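Local atomic coordinates of adenylyltransferase and sulfurtransferase uba4 (Chaetomium thermophilum, PDB entry 6YUB), a protein that probably adenylylates and thiolates ubiquitin-like sulfur carriers for tRNA wobble-uridine thiolation and molybdenum cofactor synthesis, and is represented here by its zinc-binding ThiF-family part. Residues 12-17 with 100-105; 30-35 with 225-230; 61-66 with 88-93; 165-170 with 181-186; 250-255 with 265-270. All blocks are in the same frame, centred on the assembly; numbering follows the deposited sequence. Where two conformers were deposited one is given.

Contact 1: 12-17 with 100-105; sequences IERYSR and INPLPV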
# COMPACT_ATOMS: atom_id res chain seq x y z
N ILE B 12 1.96 -30.41 5.91
CA ILE B 12 3.31 -30.09 6.36
C ILE B 12 4.13 -29.51 5.21
O ILE B 12 4.79 -28.47 5.36
CB ILE B 12 3.99 -31.35 6.95
CG1 ILE B 12 3.36 -31.68 8.31
CG2 ILE B 12 5.49 -31.14 7.07
CD1 ILE B 12 3.65 -33.10 8.78
N GLU B 13 4.09 -30.16 4.05
CA GLU B 13 4.83 -29.65 2.89
C GLU B 13 4.25 -28.34 2.39
O GLU B 13 4.99 -27.40 2.09
CB GLU B 13 4.83 -30.70 1.77
CG GLU B 13 5.33 -30.19 0.42
CD GLU B 13 5.39 -31.30 -0.62
OE1 GLU B 13 5.29 -32.48 -0.23
OE2 GLU B 13 5.55 -31.00 -1.83
N ARG B 14 2.92 -28.25 2.30
CA ARG B 14 2.29 -27.06 1.73
C ARG B 14 2.53 -25.82 2.59
O ARG B 14 2.68 -24.72 2.04
CB ARG B 14 0.79 -27.32 1.55
CG ARG B 14 0.02 -26.19 0.89
CD ARG B 14 -1.44 -26.58 0.62
NE ARG B 14 -1.60 -27.25 -0.67
CZ ARG B 14 -1.82 -26.61 -1.82
NH1 ARG B 14 -1.92 -25.28 -1.85
NH2 ARG B 14 -1.96 -27.30 -2.94
N TYR B 15 2.58 -25.97 3.91
CA TYR B 15 2.68 -24.84 4.83
C TYR B 15 4.04 -24.74 5.51
O TYR B 15 4.18 -23.96 6.47
CB TYR B 15 1.58 -24.94 5.89
CG TYR B 15 0.18 -25.06 5.33
CD1 TYR B 15 -0.27 -24.19 4.35
CD2 TYR B 15 -0.68 -26.05 5.77
CE1 TYR B 15 -1.54 -24.30 3.83
CE2 TYR B 15 -1.96 -26.17 5.25
CZ TYR B 15 -2.38 -25.29 4.28
OH TYR B 15 -3.64 -25.39 3.76
N SER B 16 5.04 -25.49 5.05
CA SER B 16 6.32 -25.53 5.76
C SER B 16 6.98 -24.16 5.82
O SER B 16 7.58 -23.80 6.83
CB SER B 16 7.25 -26.53 5.07
OG SER B 16 7.37 -26.24 3.68
N ARG B 17 6.88 -23.38 4.74
CA ARG B 17 7.61 -22.12 4.68
C ARG B 17 7.04 -21.07 5.64
O ARG B 17 7.79 -20.24 6.15
CB ARG B 17 7.60 -21.58 3.25
CG ARG B 17 8.36 -22.43 2.24
CD ARG B 17 9.86 -22.50 2.53
NE ARG B 17 10.38 -21.28 3.14
CZ ARG B 17 10.80 -20.21 2.47
NH1 ARG B 17 10.76 -20.18 1.15
NH2 ARG B 17 11.25 -19.15 3.13
N ILE B 100 -5.51 -22.37 -6.12
CA ILE B 100 -4.43 -22.02 -5.21
C ILE B 100 -4.24 -23.11 -4.16
O ILE B 100 -3.11 -23.51 -3.84
CB ILE B 100 -4.72 -20.66 -4.55
CG1 ILE B 100 -4.70 -19.54 -5.60
CG2 ILE B 100 -3.71 -20.38 -3.43
CD1 ILE B 100 -5.16 -18.20 -5.06
N ASN B 101 -5.35 -23.59 -3.60
CA ASN B 101 -5.31 -24.52 -2.48
C ASN B 101 -6.64 -25.24 -2.38
O ASN B 101 -7.65 -24.64 -1.99
CB ASN B 101 -5.01 -23.77 -1.18
CG ASN B 101 -4.68 -24.70 -0.04
OD1 ASN B 101 -4.82 -25.92 -0.15
ND2 ASN B 101 -4.25 -24.13 1.09
N PRO B 102 -6.70 -26.53 -2.74
CA PRO B 102 -7.97 -27.27 -2.66
C PRO B 102 -8.28 -27.88 -1.30
O PRO B 102 -9.30 -28.57 -1.18
CB PRO B 102 -7.77 -28.38 -3.71
CG PRO B 102 -6.29 -28.67 -3.65
CD PRO B 102 -5.62 -27.33 -3.35
N LEU B 103 -7.45 -27.66 -0.29
CA LEU B 103 -7.66 -28.29 1.01
C LEU B 103 -8.73 -27.58 1.84
O LEU B 103 -9.47 -28.24 2.57
CB LEU B 103 -6.34 -28.36 1.78
CG LEU B 103 -5.22 -29.13 1.10
CD1 LEU B 103 -4.04 -29.32 2.03
CD2 LEU B 103 -5.70 -30.48 0.58
N PRO B 104 -8.84 -26.25 1.77
CA PRO B 104 -9.88 -25.58 2.56
C PRO B 104 -11.27 -25.84 2.01
O PRO B 104 -11.46 -26.18 0.84
CB PRO B 104 -9.52 -24.09 2.44
CG PRO B 104 -8.12 -24.05 1.92
CD PRO B 104 -7.96 -25.29 1.09
N VAL B 105 -12.26 -25.67 2.88
CA VAL B 105 -13.67 -25.75 2.50
C VAL B 105 -14.15 -24.35 2.15
O VAL B 105 -13.97 -23.40 2.93
CB VAL B 105 -14.51 -26.36 3.62
CG1 VAL B 105 -15.99 -26.35 3.24
CG2 VAL B 105 -14.05 -27.77 3.93
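Arg14 reaches from helix 9-19 to the turn that follows helix 89-100 and meets Asn101 there with its guanidinium. CG stands anti to the backbone N (chi1 -177°), and a bend at chi3 sets NE beside Asn101. From there NH1 donates to Ile100 O at 2.9 Å, with the acceptor in the guanidinium plane and the donor on a carbonyl lone pair. Because that carbonyl closes a helix, the positive group would probably be favoured by the helix end. The Asn101 amide lies almost flat against one guanidinium face, its plane turned by only 13° and OD1 placed toward the rim. Pro102 CD comes over the same face, 3.7 Å from Arg14 NH2. OD1 does not bond to the arginine; it accepts from Leu103 N in an Asx turn. ND2, lying in the same flat amide, donates to Tyr15 OH at 3.0 Å in a nearly straight bond and also to Ala54 O. Arg14 and Tyr15 thus hold the turn at two points, the Ile100 carbonyl and the Asn101 amide nitrogen. Arg14 NE forms a salt bridge with Glu10, while NH2 bonds to a polar side chain of another chain. Leu103 packs on Glu10 and Glu11 of helix 9-19, and the chain then enters strand 105-109, whose Val105 makes backbone hydrogen bonds with Gly59 and with Ile61 of strand 60-64.

Contact 2: 30-35 with 225-230; sequences LRLMNA and ILVSQL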
# COMPACT_ATOMS: atom_id res chain seq x y z
N LEU B 30 -2.47 -24.78 12.91
CA LEU B 30 -3.72 -25.42 13.29
C LEU B 30 -4.81 -24.39 13.58
O LEU B 30 -5.99 -24.65 13.32
CB LEU B 30 -3.51 -26.31 14.51
CG LEU B 30 -2.72 -27.60 14.28
CD1 LEU B 30 -2.38 -28.26 15.60
CD2 LEU B 30 -3.49 -28.55 13.38
N ARG B 31 -4.43 -23.23 14.12
CA ARG B 31 -5.42 -22.19 14.40
C ARG B 31 -6.02 -21.64 13.11
O ARG B 31 -7.21 -21.30 13.06
CB ARG B 31 -4.79 -21.07 15.22
CG ARG B 31 -4.67 -21.41 16.69
CD ARG B 31 -3.81 -20.41 17.44
NE ARG B 31 -3.58 -20.84 18.82
CZ ARG B 31 -2.86 -20.16 19.71
NH1 ARG B 31 -2.29 -19.01 19.37
NH2 ARG B 31 -2.71 -20.63 20.94
N LEU B 32 -5.21 -21.53 12.05
CA LEU B 32 -5.77 -21.16 10.75
C LEU B 32 -6.69 -22.25 10.23
O LEU B 32 -7.82 -21.98 9.79
CB LEU B 32 -4.64 -20.89 9.76
CG LEU B 32 -3.72 -19.71 10.06
CD1 LEU B 32 -2.58 -19.67 9.06
CD2 LEU B 32 -4.50 -18.40 10.07
N MET B 33 -6.25 -23.51 10.30
CA MET B 33 -7.00 -24.61 9.72
C MET B 33 -8.29 -24.91 10.49
O MET B 33 -9.22 -25.47 9.91
CB MET B 33 -6.13 -25.87 9.67
CG MET B 33 -4.90 -25.72 8.79
SD MET B 33 -3.69 -27.04 9.05
CE MET B 33 -4.70 -28.49 8.77
N ASN B 34 -8.35 -24.55 11.77
CA ASN B 34 -9.57 -24.71 12.55
C ASN B 34 -10.44 -23.47 12.54
O ASN B 34 -11.47 -23.45 13.21
CB ASN B 34 -9.21 -25.07 14.00
CG ASN B 34 -8.67 -26.49 14.13
OD1 ASN B 34 -9.17 -27.41 13.48
ND2 ASN B 34 -7.64 -26.66 14.95
N ALA B 35 -10.07 -22.45 11.77
CA ALA B 35 -10.78 -21.18 11.77
C ALA B 35 -11.82 -21.13 10.66
O ALA B 35 -11.76 -21.88 9.68
CB ALA B 35 -9.80 -20.01 11.61
N ILE B 225 -5.17 -12.19 13.76
CA ILE B 225 -6.17 -12.44 14.80
C ILE B 225 -6.22 -13.92 15.15
O ILE B 225 -6.18 -14.29 16.33
CB ILE B 225 -7.55 -11.92 14.35
CG1 ILE B 225 -7.52 -10.39 14.22
CG2 ILE B 225 -8.63 -12.38 15.32
CD1 ILE B 225 -8.71 -9.82 13.48
N LEU B 226 -6.30 -14.78 14.13
CA LEU B 226 -6.47 -16.20 14.37
C LEU B 226 -5.21 -16.83 14.96
O LEU B 226 -5.29 -17.67 15.86
CB LEU B 226 -6.86 -16.91 13.07
CG LEU B 226 -8.22 -16.52 12.50
CD1 LEU B 226 -8.38 -17.03 11.07
CD2 LEU B 226 -9.34 -17.06 13.39
N VAL B 227 -4.04 -16.42 14.48
CA VAL B 227 -2.80 -17.06 14.92
C VAL B 227 -2.47 -16.68 16.36
O VAL B 227 -2.09 -17.53 17.17
CB VAL B 227 -1.65 -16.71 13.96
CG1 VAL B 227 -0.30 -17.00 14.60
CG2 VAL B 227 -1.81 -17.48 12.65
N SER B 228 -2.61 -15.40 16.70
CA SER B 228 -2.32 -14.93 18.05
C SER B 228 -3.57 -14.86 18.93
O SER B 228 -3.48 -14.39 20.06
CB SER B 228 -1.65 -13.55 17.99
OG SER B 228 -0.51 -13.57 17.16
N GLN B 229 -4.72 -15.31 18.43
CA GLN B 229 -5.96 -15.30 19.21
C GLN B 229 -6.26 -13.91 19.75
O GLN B 229 -6.64 -13.74 20.91
CB GLN B 229 -5.89 -16.32 20.35
CG GLN B 229 -5.63 -17.74 19.89
CD GLN B 229 -5.81 -18.75 21.01
OE1 GLN B 229 -5.08 -18.73 22.00
NE2 GLN B 229 -6.79 -19.62 20.87
N LEU B 230 -6.09 -12.89 18.90
CA LEU B 230 -6.33 -11.52 19.31
C LEU B 230 -7.81 -11.26 19.59
O LEU B 230 -8.13 -10.26 20.25
CB LEU B 230 -5.83 -10.56 18.24
CG LEU B 230 -4.37 -10.76 17.81
CD1 LEU B 230 -4.00 -9.77 16.71
CD2 LEU B 230 -3.43 -10.62 19.00
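Leu226 presents the fork of its side chain to Ala35, whose methyl plugs the hollow between the two branches. The fit is tight: Ala35 CB is 3.3 Å from Leu226 CD1 and 3.5 Å from Leu226 CD2. Beside this, Leu32 pushes CD2 into the dip formed by Leu226 CB and Val227 CG2, the latter at 3.8 Å. Within the Rossmann-like ThiF fold these bumps join helix 25-33, just ahead of strand 36-40, to the end of helix 208-228, and Leu226 also rests on Val127 of strand 127-130. Helix 208-228 finishes as in a Schellman motif: Gln229 has positive phi, and Leu230 N bonds to Ile225 O. Over the carbonyls of Leu226 and Val227 runs the extended chain of Arg31, with CD 3.5 Å from Leu226 O. Its NH1 donates to Val227 O at 2.7 Å, in the guanidinium plane, while the Gln229 amide stacks on one guanidinium face, the two planes 17° apart, with Gln229 OE1 over the rim, 3.2 Å from Arg31 NH2 but at an angle too poor for a hydrogen bond.

Contact 3: 61-66 with 88-93; sequences IGIVDG and LKVDSL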
# COMPACT_ATOMS: atom_id res chain seq x y z
N ILE B 61 -13.63 -20.97 4.47
CA ILE B 61 -13.71 -19.63 3.89
C ILE B 61 -15.09 -19.48 3.27
O ILE B 61 -15.42 -20.16 2.29
CB ILE B 61 -12.61 -19.38 2.86
CG1 ILE B 61 -11.24 -19.41 3.54
CG2 ILE B 61 -12.83 -18.05 2.15
CD1 ILE B 61 -10.08 -19.50 2.57
N GLY B 62 -15.89 -18.57 3.81
CA GLY B 62 -17.18 -18.22 3.23
C GLY B 62 -17.05 -16.97 2.38
O GLY B 62 -16.25 -16.08 2.67
N ILE B 63 -17.85 -16.92 1.32
CA ILE B 63 -17.84 -15.81 0.38
C ILE B 63 -19.28 -15.45 0.05
O ILE B 63 -20.07 -16.31 -0.34
CB ILE B 63 -17.06 -16.14 -0.91
CG1 ILE B 63 -15.59 -16.44 -0.59
CG2 ILE B 63 -17.15 -14.99 -1.90
CD1 ILE B 63 -15.24 -17.91 -0.61
N VAL B 64 -19.61 -14.17 0.19
CA VAL B 64 -20.97 -13.68 -0.00
C VAL B 64 -20.96 -12.70 -1.17
O VAL B 64 -20.25 -11.69 -1.13
CB VAL B 64 -21.51 -13.00 1.27
CG1 VAL B 64 -22.98 -12.63 1.10
CG2 VAL B 64 -21.31 -13.89 2.49
N ASP B 65 -21.75 -12.99 -2.20
CA ASP B 65 -21.92 -12.09 -3.32
C ASP B 65 -22.99 -12.64 -4.25
O ASP B 65 -23.04 -13.85 -4.49
CB ASP B 65 -20.60 -11.90 -4.08
CG ASP B 65 -20.51 -10.54 -4.76
OD1 ASP B 65 -21.50 -10.14 -5.42
OD2 ASP B 65 -19.46 -9.88 -4.63
N GLY B 66 -23.83 -11.75 -4.77
CA GLY B 66 -24.89 -12.14 -5.68
C GLY B 66 -24.73 -11.57 -7.08
O GLY B 66 -25.55 -11.84 -7.96
N LEU B 88 -21.40 -16.02 -11.68
CA LEU B 88 -21.41 -15.44 -10.35
C LEU B 88 -19.99 -15.21 -9.86
O LEU B 88 -19.11 -16.06 -10.02
CB LEU B 88 -22.15 -16.37 -9.38
CG LEU B 88 -23.66 -16.53 -9.59
CD1 LEU B 88 -24.23 -17.53 -8.59
CD2 LEU B 88 -24.36 -15.19 -9.46
N LYS B 89 -19.76 -14.03 -9.26
CA LYS B 89 -18.44 -13.72 -8.72
C LYS B 89 -18.00 -14.77 -7.71
O LYS B 89 -16.84 -15.22 -7.74
CB LYS B 89 -18.45 -12.33 -8.08
CG LYS B 89 -18.60 -11.19 -9.08
CD LYS B 89 -18.03 -9.89 -8.52
CE LYS B 89 -19.06 -9.11 -7.74
NZ LYS B 89 -18.42 -8.09 -6.85
N VAL B 90 -18.90 -15.19 -6.82
CA VAL B 90 -18.54 -16.15 -5.78
C VAL B 90 -18.03 -17.44 -6.40
O VAL B 90 -17.05 -18.03 -5.91
CB VAL B 90 -19.75 -16.39 -4.85
CG1 VAL B 90 -20.92 -16.97 -5.62
CG2 VAL B 90 -19.35 -17.31 -3.71
N ASP B 91 -18.67 -17.91 -7.48
CA ASP B 91 -18.24 -19.15 -8.11
C ASP B 91 -16.94 -18.96 -8.89
O ASP B 91 -16.08 -19.84 -8.88
CB ASP B 91 -19.35 -19.67 -9.04
CG ASP B 91 -20.53 -20.24 -8.29
OD1 ASP B 91 -20.32 -20.95 -7.28
OD2 ASP B 91 -21.68 -19.96 -8.69
N SER B 92 -16.79 -17.82 -9.57
CA SER B 92 -15.56 -17.56 -10.31
C SER B 92 -14.38 -17.41 -9.37
O SER B 92 -13.27 -17.85 -9.68
CB SER B 92 -15.73 -16.30 -11.17
OG SER B 92 -14.51 -15.93 -11.78
N LEU B 93 -14.59 -16.77 -8.21
CA LEU B 93 -13.52 -16.59 -7.25
C LEU B 93 -13.10 -17.91 -6.63
O LEU B 93 -11.90 -18.19 -6.49
CB LEU B 93 -13.95 -15.60 -6.17
CG LEU B 93 -13.01 -15.45 -4.98
CD1 LEU B 93 -11.60 -15.16 -5.44
CD2 LEU B 93 -13.50 -14.34 -4.04
O HOH W 1 -21.77 -13.84 -6.89
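Lys89 reaches from the first turn of helix 89-100 to the carboxylate of Asp65, just past strand 60-64. From CB the chain sets off with CG anti to the carbonyl carbon (chi1 -69°), and it comes within touch of the aspartate at CD, 4.1 Å from Asp65 OD2. The bend at chi3 then places CE alongside the carboxylate, 3.2 Å from Asp65 OD2 and not much farther from OD1. At the tip, NZ makes a salt bridge to Asp65 OD2 at 3.0 Å, on the syn side but 28° out of the carboxylate plane. The carboxylate is held from elsewhere too: OD2 accepts from Ala42 N and OD1 from Asp67 N. An alanine at Asp65 would probably leave the Lys89 ammonium without this charge partner and the Ala42 and Asp67 N-H groups without their acceptor. Asp65 and Lys89 are both predicted to bind ATP, consistent with a place beside the glycine-rich turn of a Rossmann-type fold. Deeper in, Val90 CG2 packs on Ile63 CG2 at 3.7 Å, and Leu93 CD2 reaches the same methyl. A water accepts from Val90 N and donates weakly to Asp65 O. Strand 60-64, helix 89-100 and strand 105-109 form a beta-alpha-beta crossover, in which Val90 also touches Pro108 and strand 60-64 lies between 105-109 and 36-40.

Contact 4: 165-170 with 181-186; sequences IVLNCP and AAPCYR. With ZN (zinc ion), chain E.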
# COMPACT_ATOMS: atom_id res chain seq x y z
N ILE B 165 -9.54 -0.94 8.95
CA ILE B 165 -9.62 -0.83 10.40
C ILE B 165 -10.16 -2.14 10.96
O ILE B 165 -11.04 -2.76 10.37
CB ILE B 165 -10.49 0.38 10.83
CG1 ILE B 165 -10.41 0.57 12.34
CG2 ILE B 165 -11.94 0.18 10.39
CD1 ILE B 165 -10.79 1.97 12.79
N VAL B 166 -9.63 -2.53 12.12
CA VAL B 166 -10.11 -3.69 12.86
C VAL B 166 -11.02 -3.19 13.98
O VAL B 166 -10.64 -2.30 14.75
CB VAL B 166 -8.93 -4.50 13.43
CG1 VAL B 166 -9.44 -5.74 14.18
CG2 VAL B 166 -7.98 -4.91 12.32
N LEU B 167 -12.22 -3.76 14.05
CA LEU B 167 -13.25 -3.28 14.96
C LEU B 167 -13.74 -4.41 15.85
O LEU B 167 -13.72 -5.59 15.47
CB LEU B 167 -14.44 -2.69 14.17
CG LEU B 167 -14.11 -1.54 13.23
CD1 LEU B 167 -15.22 -1.35 12.20
CD2 LEU B 167 -13.89 -0.25 14.02
N ASN B 168 -14.19 -4.04 17.04
CA ASN B 168 -14.81 -4.97 17.99
C ASN B 168 -13.94 -6.20 18.20
O ASN B 168 -14.43 -7.34 18.24
CB ASN B 168 -16.21 -5.35 17.52
CG ASN B 168 -17.02 -6.04 18.61
OD1 ASN B 168 -16.90 -5.72 19.78
ND2 ASN B 168 -17.85 -7.00 18.21
N CYS B 169 -12.64 -5.99 18.33
CA CYS B 169 -11.69 -7.08 18.52
C CYS B 169 -10.77 -6.72 19.68
O CYS B 169 -10.08 -5.69 19.62
CB CYS B 169 -10.87 -7.32 17.25
SG CYS B 169 -9.84 -8.80 17.31
N PRO B 170 -10.76 -7.50 20.78
CA PRO B 170 -11.66 -8.65 21.01
C PRO B 170 -13.09 -8.18 21.26
O PRO B 170 -13.28 -7.14 21.87
CB PRO B 170 -11.06 -9.33 22.25
CG PRO B 170 -10.33 -8.23 22.97
CD PRO B 170 -9.81 -7.31 21.89
N ALA B 181 -12.93 -1.19 25.93
CA ALA B 181 -13.54 -2.01 24.90
C ALA B 181 -13.24 -1.41 23.53
O ALA B 181 -13.10 -0.19 23.39
CB ALA B 181 -15.06 -2.12 25.09
N ALA B 182 -13.14 -2.28 22.53
CA ALA B 182 -12.84 -1.83 21.18
C ALA B 182 -14.06 -1.12 20.58
O ALA B 182 -15.21 -1.41 20.94
CB ALA B 182 -12.44 -3.01 20.30
N PRO B 183 -13.84 -0.20 19.65
CA PRO B 183 -14.96 0.51 19.04
C PRO B 183 -15.66 -0.31 17.97
O PRO B 183 -15.13 -1.31 17.47
CB PRO B 183 -14.29 1.75 18.42
CG PRO B 183 -12.93 1.26 18.05
CD PRO B 183 -12.54 0.24 19.11
N CYS B 184 -16.87 0.13 17.63
CA CYS B 184 -17.56 -0.34 16.44
C CYS B 184 -17.42 0.72 15.35
O CYS B 184 -16.82 1.78 15.55
CB CYS B 184 -19.02 -0.65 16.75
SG CYS B 184 -20.13 0.72 16.43
N TYR B 185 -17.98 0.43 14.17
CA TYR B 185 -17.84 1.36 13.05
C TYR B 185 -18.54 2.69 13.33
O TYR B 185 -18.09 3.74 12.85
CB TYR B 185 -18.37 0.73 11.77
CG TYR B 185 -18.00 1.48 10.50
CD1 TYR B 185 -16.74 1.33 9.93
CD2 TYR B 185 -18.90 2.33 9.89
CE1 TYR B 185 -16.40 2.02 8.77
CE2 TYR B 185 -18.57 3.02 8.73
CZ TYR B 185 -17.32 2.86 8.18
OH TYR B 185 -16.98 3.55 7.04
N ARG B 186 -19.64 2.67 14.09
CA ARG B 186 -20.30 3.92 14.43
C ARG B 186 -19.47 4.73 15.43
O ARG B 186 -19.43 5.96 15.35
CB ARG B 186 -21.69 3.64 15.01
CG ARG B 186 -22.72 3.21 13.98
CD ARG B 186 -24.04 2.85 14.65
NE ARG B 186 -24.96 2.19 13.74
CZ ARG B 186 -25.82 2.81 12.95
NH1 ARG B 186 -25.89 4.14 12.94
NH2 ARG B 186 -26.61 2.11 12.16
ZN ZN E . -20.03 1.78 18.48
O HOH W 2 -15.75 -4.16 21.97
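Asn168 leaves strand 161-167 with a positive phi of 51°, a left-handed conformation that asparagine takes more readily than other non-glycine residues, and turns its N-H to Pro183 O. That bond measures 2.9 Å and runs nearly along the C=O axis, joining the strand end to the loop that carries the first zinc ligand. The methyl of Ala182 fills the bend just beyond, with CB 3.6 Å from Cys169 N, ahead of the cis peptide bond that precedes Pro170. A water donates to both Asn168 OD1 and Ala182 O, while Thr172 N supplies OD1 with a further donor and Asn168 ND2 goes to Lys150 O. On the apolar side, Leu167 CD1 sits at the edge of the Tyr185 ring, in its plane and 3.8 Å from Tyr185 CB. Its other branch, CD2, lies beside the carbonyl of Pro183 and 3.9 Å from Cys184 O. The Tyr185 hydroxyl bonds to Arg138 and its ring meets Tyr139 edge-to-face, which ties the start of helix 185-188 to helix 135-148. Cys184, at the N-cap and with a second conformer, binds the zinc ion through SG at 2.3 Å. Cys187, Cys279 and Cys282 complete the site, and the disulfide known between Cys187 and Cys282 is absent here. Four sulfur ligands imply a site in which thiolate charge is probably shared with the metal.

Contact 5: 250-255 with 265-270; sequences TLLIYT and YSFRAL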
# COMPACT_ATOMS: atom_id res chain seq x y z
N THR B 250 -6.04 1.40 14.91
CA THR B 250 -5.54 2.37 13.95
C THR B 250 -6.43 2.37 12.71
O THR B 250 -6.83 1.32 12.22
CB THR B 250 -4.10 2.04 13.55
OG1 THR B 250 -3.24 2.15 14.69
CG2 THR B 250 -3.61 2.98 12.46
N LEU B 251 -6.73 3.57 12.22
CA LEU B 251 -7.39 3.73 10.92
C LEU B 251 -6.31 3.94 9.87
O LEU B 251 -5.69 5.01 9.82
CB LEU B 251 -8.38 4.89 10.94
CG LEU B 251 -8.98 5.25 9.59
CD1 LEU B 251 -9.76 4.07 9.00
CD2 LEU B 251 -9.87 6.47 9.69
N LEU B 252 -6.08 2.93 9.03
CA LEU B 252 -5.09 3.03 7.98
C LEU B 252 -5.71 3.69 6.76
O LEU B 252 -6.79 3.27 6.30
CB LEU B 252 -4.55 1.64 7.61
CG LEU B 252 -3.38 1.64 6.62
CD1 LEU B 252 -2.14 2.24 7.26
CD2 LEU B 252 -3.11 0.23 6.12
N ILE B 253 -5.05 4.71 6.23
CA ILE B 253 -5.51 5.43 5.05
C ILE B 253 -4.36 5.48 4.06
O ILE B 253 -3.30 6.06 4.35
CB ILE B 253 -6.00 6.85 5.38
CG1 ILE B 253 -7.12 6.80 6.41
CG2 ILE B 253 -6.45 7.57 4.11
CD1 ILE B 253 -7.69 8.15 6.79
N TYR B 254 -4.55 4.87 2.89
CA TYR B 254 -3.55 4.89 1.83
C TYR B 254 -4.06 5.77 0.70
O TYR B 254 -5.09 5.47 0.09
CB TYR B 254 -3.27 3.47 1.32
CG TYR B 254 -2.35 3.46 0.12
CD1 TYR B 254 -1.15 4.16 0.13
CD2 TYR B 254 -2.69 2.76 -1.03
CE1 TYR B 254 -0.31 4.16 -0.96
CE2 TYR B 254 -1.85 2.75 -2.13
CZ TYR B 254 -0.67 3.45 -2.09
OH TYR B 254 0.17 3.45 -3.18
N THR B 255 -3.33 6.84 0.42
CA THR B 255 -3.69 7.78 -0.64
C THR B 255 -2.82 7.53 -1.86
O THR B 255 -1.59 7.43 -1.75
CB THR B 255 -3.53 9.23 -0.16
OG1 THR B 255 -4.33 9.44 1.01
CG2 THR B 255 -3.96 10.20 -1.25
N TYR B 265 3.96 10.25 3.56
CA TYR B 265 2.67 10.25 4.24
C TYR B 265 1.54 9.85 3.30
O TYR B 265 0.39 10.24 3.51
CB TYR B 265 2.41 11.61 4.89
CG TYR B 265 3.33 11.86 6.06
CD1 TYR B 265 3.13 11.21 7.27
CD2 TYR B 265 4.41 12.73 5.95
CE1 TYR B 265 3.98 11.42 8.34
CE2 TYR B 265 5.26 12.95 7.02
CZ TYR B 265 5.04 12.29 8.21
OH TYR B 265 5.88 12.50 9.28
N SER B 266 1.85 9.07 2.27
CA SER B 266 0.80 8.41 1.51
C SER B 266 0.02 7.45 2.39
O SER B 266 -1.19 7.28 2.21
CB SER B 266 1.40 7.67 0.31
OG SER B 266 2.05 8.57 -0.56
N PHE B 267 0.69 6.82 3.36
CA PHE B 267 0.05 6.02 4.38
C PHE B 267 -0.11 6.87 5.64
O PHE B 267 0.87 7.38 6.18
CB PHE B 267 0.87 4.77 4.70
CG PHE B 267 0.80 3.71 3.64
CD1 PHE B 267 -0.20 2.76 3.65
CD2 PHE B 267 1.75 3.67 2.63
CE1 PHE B 267 -0.26 1.78 2.68
CE2 PHE B 267 1.69 2.69 1.65
CZ PHE B 267 0.69 1.74 1.68
N ARG B 268 -1.35 7.02 6.11
CA ARG B 268 -1.64 7.69 7.37
C ARG B 268 -2.25 6.68 8.33
O ARG B 268 -3.20 5.98 7.98
CB ARG B 268 -2.60 8.87 7.17
CG ARG B 268 -2.03 10.04 6.39
CD ARG B 268 -0.80 10.64 7.06
NE ARG B 268 -1.03 11.00 8.46
CZ ARG B 268 -1.66 12.11 8.85
NH1 ARG B 268 -2.13 12.97 7.95
NH2 ARG B 268 -1.81 12.36 10.14
N ALA B 269 -1.69 6.61 9.53
CA ALA B 269 -2.18 5.75 10.60
C ALA B 269 -2.78 6.65 11.68
O ALA B 269 -2.05 7.26 12.47
CB ALA B 269 -1.05 4.88 11.16
N LEU B 270 -4.10 6.73 11.70
CA LEU B 270 -4.82 7.56 12.66
C LEU B 270 -5.31 6.67 13.80
O LEU B 270 -6.05 5.71 13.57
CB LEU B 270 -6.00 8.27 11.99
CG LEU B 270 -5.64 9.09 10.75
CD1 LEU B 270 -6.89 9.67 10.11
CD2 LEU B 270 -4.66 10.20 11.12
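Tyr254 has CG anti to its backbone N (chi1 174°) and Phe267 has CG anti to its carbonyl carbon (chi1 -74°), and these settings bring the two CG atoms to the same face of the hairpin, where the rings meet. They face across a beta hairpin, strands 250-255 and 267-271, at one edge of the mixed sheet of the ThiF fold. The rings form an offset stack with centroids 4.3 Å apart and planes at 18°; Tyr254 CD1 stands over the centre of the Phe267 ring. Leu252 CD1 touches the edge of that ring, and an aromatic side chain of another chain stacks on it as well. An alanine at Phe267 would probably leave the Tyr254 ring without its stacking partner and open a gap beside Leu252 CD1. The backbone pairing is regular. Leu251 and Leu270 form a hydrogen-bonded pair, with Leu251 N to Leu270 O at 2.6 Å, and so do Ile253 and Arg268, with Arg268 N to Ile253 O at 2.8 Å. Thr255 N adds a last bond to Ser266 O. Tyr254 with Phe267 and Leu252 with Ala269 are the non-hydrogen-bonded pairs between. On the sheet face of Leu251 and Ile253, Ile253 CD1 meets Leu270 CD1 at 3.7 Å. Arg268 bends off to pair with an acidic side chain of another chain. At the far end Thr250 CG2 presses on Ala269 CB, only 3.4 Å away.

Overall arrangement
Contacts 3, 4 and 5 reach one mixed sheet of the ThiF-family fold, while contacts 1 and 2 join helices and a loop around it. Contact 3 is nested inside the loops closed by contacts 1 and 2, which cross along the chain; contact 4 lies inside contact 2, and contact 5 follows all. Contacts 1 and 2, centres about 15 Å apart, touch through helices 9-19 and 25-33; contacts 1 and 3 meet where strand 105-109 pairs with 60-64. Contact 2 packs against contact 4, and contacts 4 and 5, centres about 17 Å apart, share neighbouring strands 161-167 and 250-255. Contacts 3 and 4, centres about 26 Å apart, keep the predicted ATP residues and the zinc site separate.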